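Local coordinates for ABC transporter periplasmic peptide-binding protein (Pseudoalteromonas, PDB 4QFL) that binds dipeptides such as Ala-Phe in the periplasm, probably delivering them to an ABC transporter for uptake into the cell, at residues A[327-340]-A[499-511]. Numbering follows the deposited sequence.
Sequences YYGNGLRARSILPP and PLYPIAHGMRFQA
His505 O accepts a hydrogen bond from Leu332 N at 2.9 Å, and the NH of His505 returns an equivalent bond to Leu332 O. Two residues on, Ala334 N reaches Ile503 O (3.0 Å). Ile503 and Ala504 both face Gly293 of strand 291-297, a classic beta bulge. The short strand 332-333 is thus an antiparallel partner of 500-505, which also pairs with strand 291-297, in a mostly buried part of a family 5 periplasmic binding protein.

Beyond Ala334 the loop curls round the imidazole of His505. With CG anti to its carbonyl carbon (chi1 -49°), the ring turns under this loop, and Pro339 CA sits over one face, 3.5 Å from the ring centroid; Pro340 CD joins it in a longer CH-pi contact. Pro339 CB adds a contact to His505 CD2 (3.6 Å). Two successive prolines suit this place because they restrict the backbone, holding these groups against the ring; the CD of Pro340, next to its ring nitrogen, is peculiar to proline. An alanine in place of His505 would probably open a gap beneath Pro339 and Pro340 and leave their loop less firmly seated.

Alanine suits position 504 because its CB already lies over the Tyr327 ring, 3.6 Å from Tyr327 CZ, where a larger side chain would meet the ring; the tyrosine hydroxyl bonds to the backbone of Tyr385, a residue of the phenylalanine pocket. Ala334 CB packs against Pro502 CB (3.7 Å), and the adjoining CG of that proline lies against Ile337. Ile337 extends its CG1 branch anti to the backbone N (chi1 -169°), bringing CD1 across Leu500 CD1 at 4.1 Å.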
ATOM      1  N   TYR A 327       0.314   6.620  19.599  1.00 20.20           N
ATOM      2  CA  TYR A 327       1.530   6.839  18.821  1.00 20.24           C
ATOM      3  C   TYR A 327       2.762   6.993  19.681  1.00 23.96           C
ATOM      4  O   TYR A 327       3.871   7.135  19.158  1.00 23.18           O
ATOM      5  CB  TYR A 327       1.380   8.029  17.879  1.00 19.17           C
ATOM      6  CG  TYR A 327       0.385   7.765  16.777  1.00 18.43           C
ATOM      7  CD1 TYR A 327      -0.971   7.942  16.988  1.00 18.57           C
ATOM      8  CD2 TYR A 327       0.801   7.314  15.532  1.00 16.36           C
ATOM      9  CE1 TYR A 327      -1.893   7.691  15.982  1.00 17.16           C
ATOM     10  CE2 TYR A 327      -0.107   7.066  14.523  1.00 17.16           C
ATOM     11  CZ  TYR A 327      -1.455   7.253  14.759  1.00 16.83           C
ATOM     12  OH  TYR A 327      -2.364   6.999  13.770  1.00 15.44           O
ATOM     13  N   TYR A 328       2.567   6.957  20.997  1.00 22.75           N
ATOM     14  CA  TYR A 328       3.681   7.009  21.938  1.00 20.91           C
ATOM     15  C   TYR A 328       4.579   8.221  21.706  1.00 22.71           C
ATOM     16  O   TYR A 328       5.777   8.170  21.975  1.00 25.93           O
ATOM     17  CB  TYR A 328       4.503   5.716  21.863  1.00 20.69           C
ATOM     18  CG  TYR A 328       3.951   4.592  22.702  1.00 23.25           C
ATOM     19  CD1 TYR A 328       2.693   4.053  22.453  1.00 20.21           C
ATOM     20  CD2 TYR A 328       4.684   4.067  23.747  1.00 24.35           C
ATOM     21  CE1 TYR A 328       2.190   3.029  23.231  1.00 22.99           C
ATOM     22  CE2 TYR A 328       4.185   3.040  24.530  1.00 26.03           C
ATOM     23  CZ  TYR A 328       2.940   2.525  24.269  1.00 25.34           C
ATOM     24  OH  TYR A 328       2.462   1.502  25.059  1.00 26.68           O
ATOM     25  N   GLY A 329       3.997   9.307  21.208  1.00 22.71           N
ATOM     26  CA  GLY A 329       4.743  10.517  20.921  1.00 21.43           C
ATOM     27  C   GLY A 329       5.618  10.458  19.683  1.00 21.96           C
ATOM     28  O   GLY A 329       6.276  11.429  19.344  1.00 24.00           O
ATOM     29  N   ASN A 330       5.633   9.321  19.003  1.00 20.03           N
ATOM     30  CA  ASN A 330       6.451   9.160  17.808  1.00 23.11           C
ATOM     31  C   ASN A 330       5.796   9.672  16.507  1.00 25.72           C
ATOM     32  O   ASN A 330       6.472   9.838  15.486  1.00 24.99           O
ATOM     33  CB  ASN A 330       6.844   7.686  17.644  1.00 24.13           C
ATOM     34  CG  ASN A 330       7.545   7.129  18.871  1.00 24.19           C
ATOM     35  OD1 ASN A 330       8.393   7.790  19.468  1.00 24.39           O
ATOM     36  ND2 ASN A 330       7.179   5.913  19.261  1.00 24.31           N
ATOM     37  N   GLY A 331       4.489   9.911  16.540  1.00 20.80           N
ATOM     38  CA  GLY A 331       3.781  10.333  15.347  1.00 22.38           C
ATOM     39  C   GLY A 331       3.715  11.840  15.194  1.00 23.92           C
ATOM     40  O   GLY A 331       4.050  12.583  16.114  1.00 26.48           O
ATOM     41  N   LEU A 332       3.278  12.297  14.028  1.00 20.41           N
ATOM     42  CA  LEU A 332       3.052  13.721  13.791  1.00 20.27           C
ATOM     43  C   LEU A 332       1.568  13.971  13.594  1.00 19.84           C
ATOM     44  O   LEU A 332       0.925  13.303  12.795  1.00 20.19           O
ATOM     45  CB  LEU A 332       3.814  14.201  12.556  1.00 22.58           C
ATOM     46  CG  LEU A 332       5.338  14.377  12.592  1.00 23.24           C
ATOM     47  CD1 LEU A 332       5.816  14.919  11.263  1.00 23.47           C
ATOM     48  CD2 LEU A 332       5.789  15.303  13.728  1.00 22.01           C
ATOM     49  N   ARG A 333       1.016  14.932  14.317  1.00 20.49           N
ATOM     50  CA  ARG A 333      -0.409  15.218  14.202  1.00 20.45           C
ATOM     51  C   ARG A 333      -0.722  15.679  12.776  1.00 22.02           C
ATOM     52  O   ARG A 333       0.005  16.498  12.210  1.00 21.65           O
ATOM     53  CB  ARG A 333      -0.836  16.273  15.227  1.00 21.69           C
ATOM     54  CG  ARG A 333      -2.315  16.611  15.199  1.00 26.98           C
ATOM     55  CD  ARG A 333      -2.720  17.472  16.395  1.00 30.48           C
ATOM     56  NE  ARG A 333      -4.139  17.832  16.358  1.00 35.24           N
ATOM     57  CZ  ARG A 333      -4.863  18.153  17.428  1.00 37.52           C
ATOM     58  NH1 ARG A 333      -4.310  18.159  18.637  1.00 35.49           N
ATOM     59  NH2 ARG A 333      -6.147  18.461  17.291  1.00 38.02           N
ATOM     60  N   ALA A 334      -1.796  15.147  12.196  1.00 20.43           N
ATOM     61  CA  ALA A 334      -2.143  15.460  10.816  1.00 19.83           C
ATOM     62  C   ALA A 334      -2.716  16.857  10.688  1.00 20.79           C
ATOM     63  O   ALA A 334      -3.573  17.240  11.474  1.00 21.11           O
ATOM     64  CB  ALA A 334      -3.139  14.447  10.282  1.00 20.79           C
ATOM     65  N   ARG A 335      -2.236  17.597   9.685  1.00 21.37           N
ATOM     66  CA  ARG A 335      -2.748  18.925   9.337  1.00 21.05           C
ATOM     67  C   ARG A 335      -3.409  18.928   7.943  1.00 22.23           C
ATOM     68  O   ARG A 335      -3.882  19.959   7.453  1.00 21.15           O
ATOM     69  CB  ARG A 335      -1.618  19.959   9.408  1.00 18.79           C
ATOM     70  CG  ARG A 335      -1.640  20.831  10.665  1.00 25.40           C
ATOM     71  CD  ARG A 335      -1.076  20.158  11.908  1.00 27.15           C
ATOM     72  NE  ARG A 335      -1.653  20.766  13.107  1.00 32.10           N
ATOM     73  CZ  ARG A 335      -1.202  20.600  14.345  1.00 28.55           C
ATOM     74  NH1 ARG A 335      -0.140  19.845  14.580  1.00 30.55           N
ATOM     75  NH2 ARG A 335      -1.817  21.201  15.352  1.00 32.65           N
ATOM     76  N   SER A 336      -3.441  17.752   7.323  1.00 19.37           N
ATOM     77  CA  SER A 336      -4.011  17.546   6.005  1.00 18.70           C
ATOM     78  C   SER A 336      -3.959  16.049   5.790  1.00 17.65           C
ATOM     79  O   SER A 336      -3.323  15.352   6.568  1.00 19.48           O
ATOM     80  CB  SER A 336      -3.157  18.239   4.950  1.00 19.14           C
ATOM     81  OG  SER A 336      -3.547  17.819   3.654  1.00 20.13           O
ATOM     82  N   ILE A 337      -4.611  15.531   4.754  1.00 18.79           N
ATOM     83  CA  ILE A 337      -4.429  14.116   4.442  1.00 17.28           C
ATOM     84  C   ILE A 337      -2.953  13.815   4.099  1.00 17.31           C
ATOM     85  O   ILE A 337      -2.431  12.731   4.395  1.00 18.06           O
ATOM     86  CB  ILE A 337      -5.403  13.606   3.332  1.00 15.94           C
ATOM     87  CG1 ILE A 337      -5.333  12.076   3.249  1.00 16.20           C
ATOM     88  CG2 ILE A 337      -5.093  14.234   1.979  1.00 15.87           C
ATOM     89  CD1 ILE A 337      -6.304  11.439   2.298  1.00 18.89           C
ATOM     90  N   LEU A 338      -2.270  14.790   3.512  1.00 16.34           N
ATOM     91  CA  LEU A 338      -0.886  14.600   3.103  1.00 18.11           C
ATOM     92  C   LEU A 338       0.054  14.799   4.276  1.00 17.73           C
ATOM     93  O   LEU A 338      -0.116  15.743   5.044  1.00 18.71           O
ATOM     94  CB  LEU A 338      -0.510  15.590   1.989  1.00 16.88           C
ATOM     95  CG  LEU A 338      -1.211  15.405   0.643  1.00 18.33           C
ATOM     96  CD1 LEU A 338      -0.671  16.377  -0.424  1.00 17.60           C
ATOM     97  CD2 LEU A 338      -1.094  13.961   0.187  1.00 15.82           C
ATOM     98  N   PRO A 339       1.056  13.913   4.415  1.00 17.85           N
ATOM     99  CA  PRO A 339       2.098  14.096   5.434  1.00 16.59           C
ATOM    100  C   PRO A 339       2.922  15.327   5.084  1.00 17.67           C
ATOM    101  O   PRO A 339       2.982  15.687   3.909  1.00 16.33           O
ATOM    102  CB  PRO A 339       2.937  12.823   5.307  1.00 16.63           C
ATOM    103  CG  PRO A 339       2.689  12.331   3.914  1.00 15.20           C
ATOM    104  CD  PRO A 339       1.267  12.693   3.614  1.00 17.25           C
ATOM    105  N   PRO A 340       3.534  15.978   6.085  1.00 17.33           N
ATOM    106  CA  PRO A 340       4.246  17.237   5.858  1.00 17.05           C
ATOM    107  C   PRO A 340       5.462  17.077   4.968  1.00 17.43           C
ATOM    108  O   PRO A 340       5.986  18.087   4.512  1.00 16.94           O
ATOM    109  CB  PRO A 340       4.670  17.665   7.271  1.00 17.22           C
ATOM    110  CG  PRO A 340       4.678  16.411   8.061  1.00 20.58           C
ATOM    111  CD  PRO A 340       3.548  15.588   7.502  1.00 18.52           C
ATOM    112  N   PRO A 499     -14.922  13.197   4.128  1.00 16.14           N
ATOM    113  CA  PRO A 499     -15.169  11.780   3.863  1.00 17.06           C
ATOM    114  C   PRO A 499     -14.353  10.965   4.861  1.00 15.19           C
ATOM    115  O   PRO A 499     -14.802   9.948   5.368  1.00 16.39           O
ATOM    116  CB  PRO A 499     -14.650  11.594   2.439  1.00 16.45           C
ATOM    117  CG  PRO A 499     -13.709  12.759   2.213  1.00 17.94           C
ATOM    118  CD  PRO A 499     -14.255  13.879   3.012  1.00 15.94           C
ATOM    119  N   LEU A 500     -13.146  11.431   5.144  1.00 15.38           N
ATOM    120  CA  LEU A 500     -12.354  10.858   6.207  1.00 15.71           C
ATOM    121  C   LEU A 500     -11.650  11.983   6.951  1.00 17.78           C
ATOM    122  O   LEU A 500     -11.536  13.104   6.450  1.00 18.94           O
ATOM    123  CB  LEU A 500     -11.350   9.845   5.658  1.00 16.49           C
ATOM    124  CG  LEU A 500     -10.454  10.268   4.488  1.00 17.79           C
ATOM    125  CD1 LEU A 500      -9.360  11.227   4.957  1.00 20.42           C
ATOM    126  CD2 LEU A 500      -9.827   9.064   3.788  1.00 16.00           C
ATOM    127  N   TYR A 501     -11.179  11.670   8.149  1.00 17.06           N
ATOM    128  CA  TYR A 501     -10.528  12.639   9.011  1.00 18.16           C
ATOM    129  C   TYR A 501      -9.093  12.216   9.225  1.00 18.51           C
ATOM    130  O   TYR A 501      -8.844  11.205   9.892  1.00 17.88           O
ATOM    131  CB  TYR A 501     -11.242  12.675  10.356  1.00 17.60           C
ATOM    132  CG  TYR A 501     -10.613  13.561  11.415  1.00 20.53           C
ATOM    133  CD1 TYR A 501     -10.130  14.827  11.111  1.00 24.78           C
ATOM    134  CD2 TYR A 501     -10.547  13.137  12.734  1.00 25.06           C
ATOM    135  CE1 TYR A 501      -9.576  15.640  12.102  1.00 24.83           C
ATOM    136  CE2 TYR A 501     -10.000  13.932  13.720  1.00 25.05           C
ATOM    137  CZ  TYR A 501      -9.518  15.178  13.403  1.00 27.13           C
ATOM    138  OH  TYR A 501      -8.981  15.951  14.408  1.00 30.64           O
ATOM    139  N   PRO A 502      -8.145  12.979   8.655  1.00 18.65           N
ATOM    140  CA  PRO A 502      -6.720  12.711   8.866  1.00 18.71           C
ATOM    141  C   PRO A 502      -6.408  12.789  10.347  1.00 19.49           C
ATOM    142  O   PRO A 502      -6.771  13.768  10.996  1.00 20.76           O
ATOM    143  CB  PRO A 502      -6.040  13.875   8.136  1.00 18.26           C
ATOM    144  CG  PRO A 502      -7.023  14.299   7.103  1.00 17.56           C
ATOM    145  CD  PRO A 502      -8.366  14.106   7.730  1.00 17.73           C
ATOM    146  N   ILE A 503      -5.761  11.769  10.891  1.00 18.25           N
ATOM    147  CA  ILE A 503      -5.444  11.791  12.307  1.00 16.58           C
ATOM    148  C   ILE A 503      -3.971  12.064  12.538  1.00 18.36           C
ATOM    149  O   ILE A 503      -3.626  13.048  13.177  1.00 20.66           O
ATOM    150  CB  ILE A 503      -5.875  10.507  13.010  1.00 19.58           C
ATOM    151  CG1 ILE A 503      -7.404  10.455  13.061  1.00 19.11           C
ATOM    152  CG2 ILE A 503      -5.299  10.458  14.409  1.00 18.70           C
ATOM    153  CD1 ILE A 503      -7.963   9.083  12.865  1.00 20.03           C
ATOM    154  N   ALA A 504      -3.108  11.219  11.987  1.00 18.28           N
ATOM    155  CA  ALA A 504      -1.684  11.309  12.268  1.00 15.78           C
ATOM    156  C   ALA A 504      -0.835  10.642  11.197  1.00 17.74           C
ATOM    157  O   ALA A 504      -1.331   9.920  10.343  1.00 17.27           O
ATOM    158  CB  ALA A 504      -1.391  10.685  13.608  1.00 16.77           C
ATOM    159  N   HIS A 505       0.465  10.881  11.265  1.00 19.10           N
ATOM    160  CA  HIS A 505       1.410  10.202  10.404  1.00 17.96           C
ATOM    161  C   HIS A 505       2.413   9.483  11.293  1.00 21.28           C
ATOM    162  O   HIS A 505       3.005  10.102  12.179  1.00 20.60           O
ATOM    163  CB  HIS A 505       2.114  11.215   9.505  1.00 17.07           C
ATOM    164  CG  HIS A 505       1.177  12.165   8.821  1.00 16.72           C
ATOM    165  ND1 HIS A 505       0.959  13.448   9.267  1.00 20.59           N
ATOM    166  CD2 HIS A 505       0.399  12.010   7.725  1.00 14.42           C
ATOM    167  CE1 HIS A 505       0.091  14.049   8.471  1.00 17.27           C
ATOM    168  NE2 HIS A 505      -0.265  13.196   7.530  1.00 19.37           N
ATOM    169  N   GLY A 506       2.595   8.178  11.068  1.00 18.89           N
ATOM    170  CA  GLY A 506       3.491   7.383  11.895  1.00 18.08           C
ATOM    171  C   GLY A 506       4.941   7.354  11.424  1.00 20.80           C
ATOM    172  O   GLY A 506       5.260   7.767  10.302  1.00 17.58           O
ATOM    173  N   MET A 507       5.824   6.887  12.310  1.00 20.29           N
ATOM    174  CA  MET A 507       7.209   6.566  11.954  1.00 20.08           C
ATOM    175  C   MET A 507       7.256   5.112  11.500  1.00 17.51           C
ATOM    176  O   MET A 507       6.473   4.281  11.964  1.00 16.50           O
ATOM    177  CB  MET A 507       8.149   6.763  13.153  1.00 21.78           C
ATOM    178  CG  MET A 507       8.334   8.212  13.576  1.00 22.28           C
ATOM    179  SD  MET A 507       9.187   9.140  12.301  1.00 28.56           S
ATOM    180  CE  MET A 507      10.679   8.186  12.186  1.00 24.06           C
ATOM    181  N   ARG A 508       8.160   4.810  10.576  1.00 17.99           N
ATOM    182  CA  ARG A 508       8.331   3.444  10.111  1.00 16.83           C
ATOM    183  C   ARG A 508       9.377   2.712  10.962  1.00 19.39           C
ATOM    184  O   ARG A 508      10.549   3.059  10.928  1.00 20.47           O
ATOM    185  CB  ARG A 508       8.738   3.452   8.640  1.00 16.96           C
ATOM    186  CG  ARG A 508       8.693   2.099   7.982  1.00 17.96           C
ATOM    187  CD  ARG A 508       8.984   2.185   6.497  1.00 18.77           C
ATOM    188  NE  ARG A 508       8.575   0.955   5.833  1.00 20.01           N
ATOM    189  CZ  ARG A 508       8.432   0.833   4.522  1.00 18.21           C
ATOM    190  NH1 ARG A 508       8.690   1.867   3.736  1.00 21.39           N
ATOM    191  NH2 ARG A 508       8.034  -0.316   4.001  1.00 16.27           N
ATOM    192  N   PHE A 509       8.949   1.713  11.731  1.00 16.62           N
ATOM    193  CA  PHE A 509       9.862   0.949  12.587  1.00 18.50           C
ATOM    194  C   PHE A 509      10.091  -0.478  12.080  1.00 17.53           C
ATOM    195  O   PHE A 509       9.203  -1.092  11.503  1.00 18.01           O
ATOM    196  CB  PHE A 509       9.312   0.813  14.011  1.00 18.91           C
ATOM    197  CG  PHE A 509       9.278   2.089  14.797  1.00 19.30           C
ATOM    198  CD1 PHE A 509      10.403   2.528  15.480  1.00 16.68           C
ATOM    199  CD2 PHE A 509       8.100   2.820  14.899  1.00 18.96           C
ATOM    200  CE1 PHE A 509      10.365   3.689  16.222  1.00 19.77           C
ATOM    201  CE2 PHE A 509       8.051   3.987  15.638  1.00 20.84           C
ATOM    202  CZ  PHE A 509       9.189   4.425  16.302  1.00 21.32           C
ATOM    203  N   GLN A 510      11.281  -1.011  12.329  1.00 18.14           N
ATOM    204  CA  GLN A 510      11.530  -2.433  12.156  1.00 19.13           C
ATOM    205  C   GLN A 510      12.590  -2.941  13.121  1.00 19.10           C
ATOM    206  O   GLN A 510      13.633  -2.311  13.297  1.00 20.12           O
ATOM    207  CB  GLN A 510      11.963  -2.757  10.737  1.00 19.28           C
ATOM    208  CG  GLN A 510      12.246  -4.233  10.530  1.00 18.78           C
ATOM    209  CD  GLN A 510      12.541  -4.537   9.091  1.00 19.02           C
ATOM    210  OE1 GLN A 510      13.674  -4.396   8.640  1.00 23.81           O
ATOM    211  NE2 GLN A 510      11.513  -4.930   8.347  1.00 20.01           N
ATOM    212  N   ALA A 511      12.321  -4.082  13.745  1.00 17.66           N
ATOM    213  CA  ALA A 511      13.292  -4.674  14.649  1.00 19.53           C
ATOM    214  C   ALA A 511      14.013  -5.827  13.979  1.00 18.80           C
ATOM    215  O   ALA A 511      13.431  -6.563  13.194  1.00 17.43           O
ATOM    216  CB  ALA A 511      12.625  -5.140  15.930  1.00 19.54           C
TER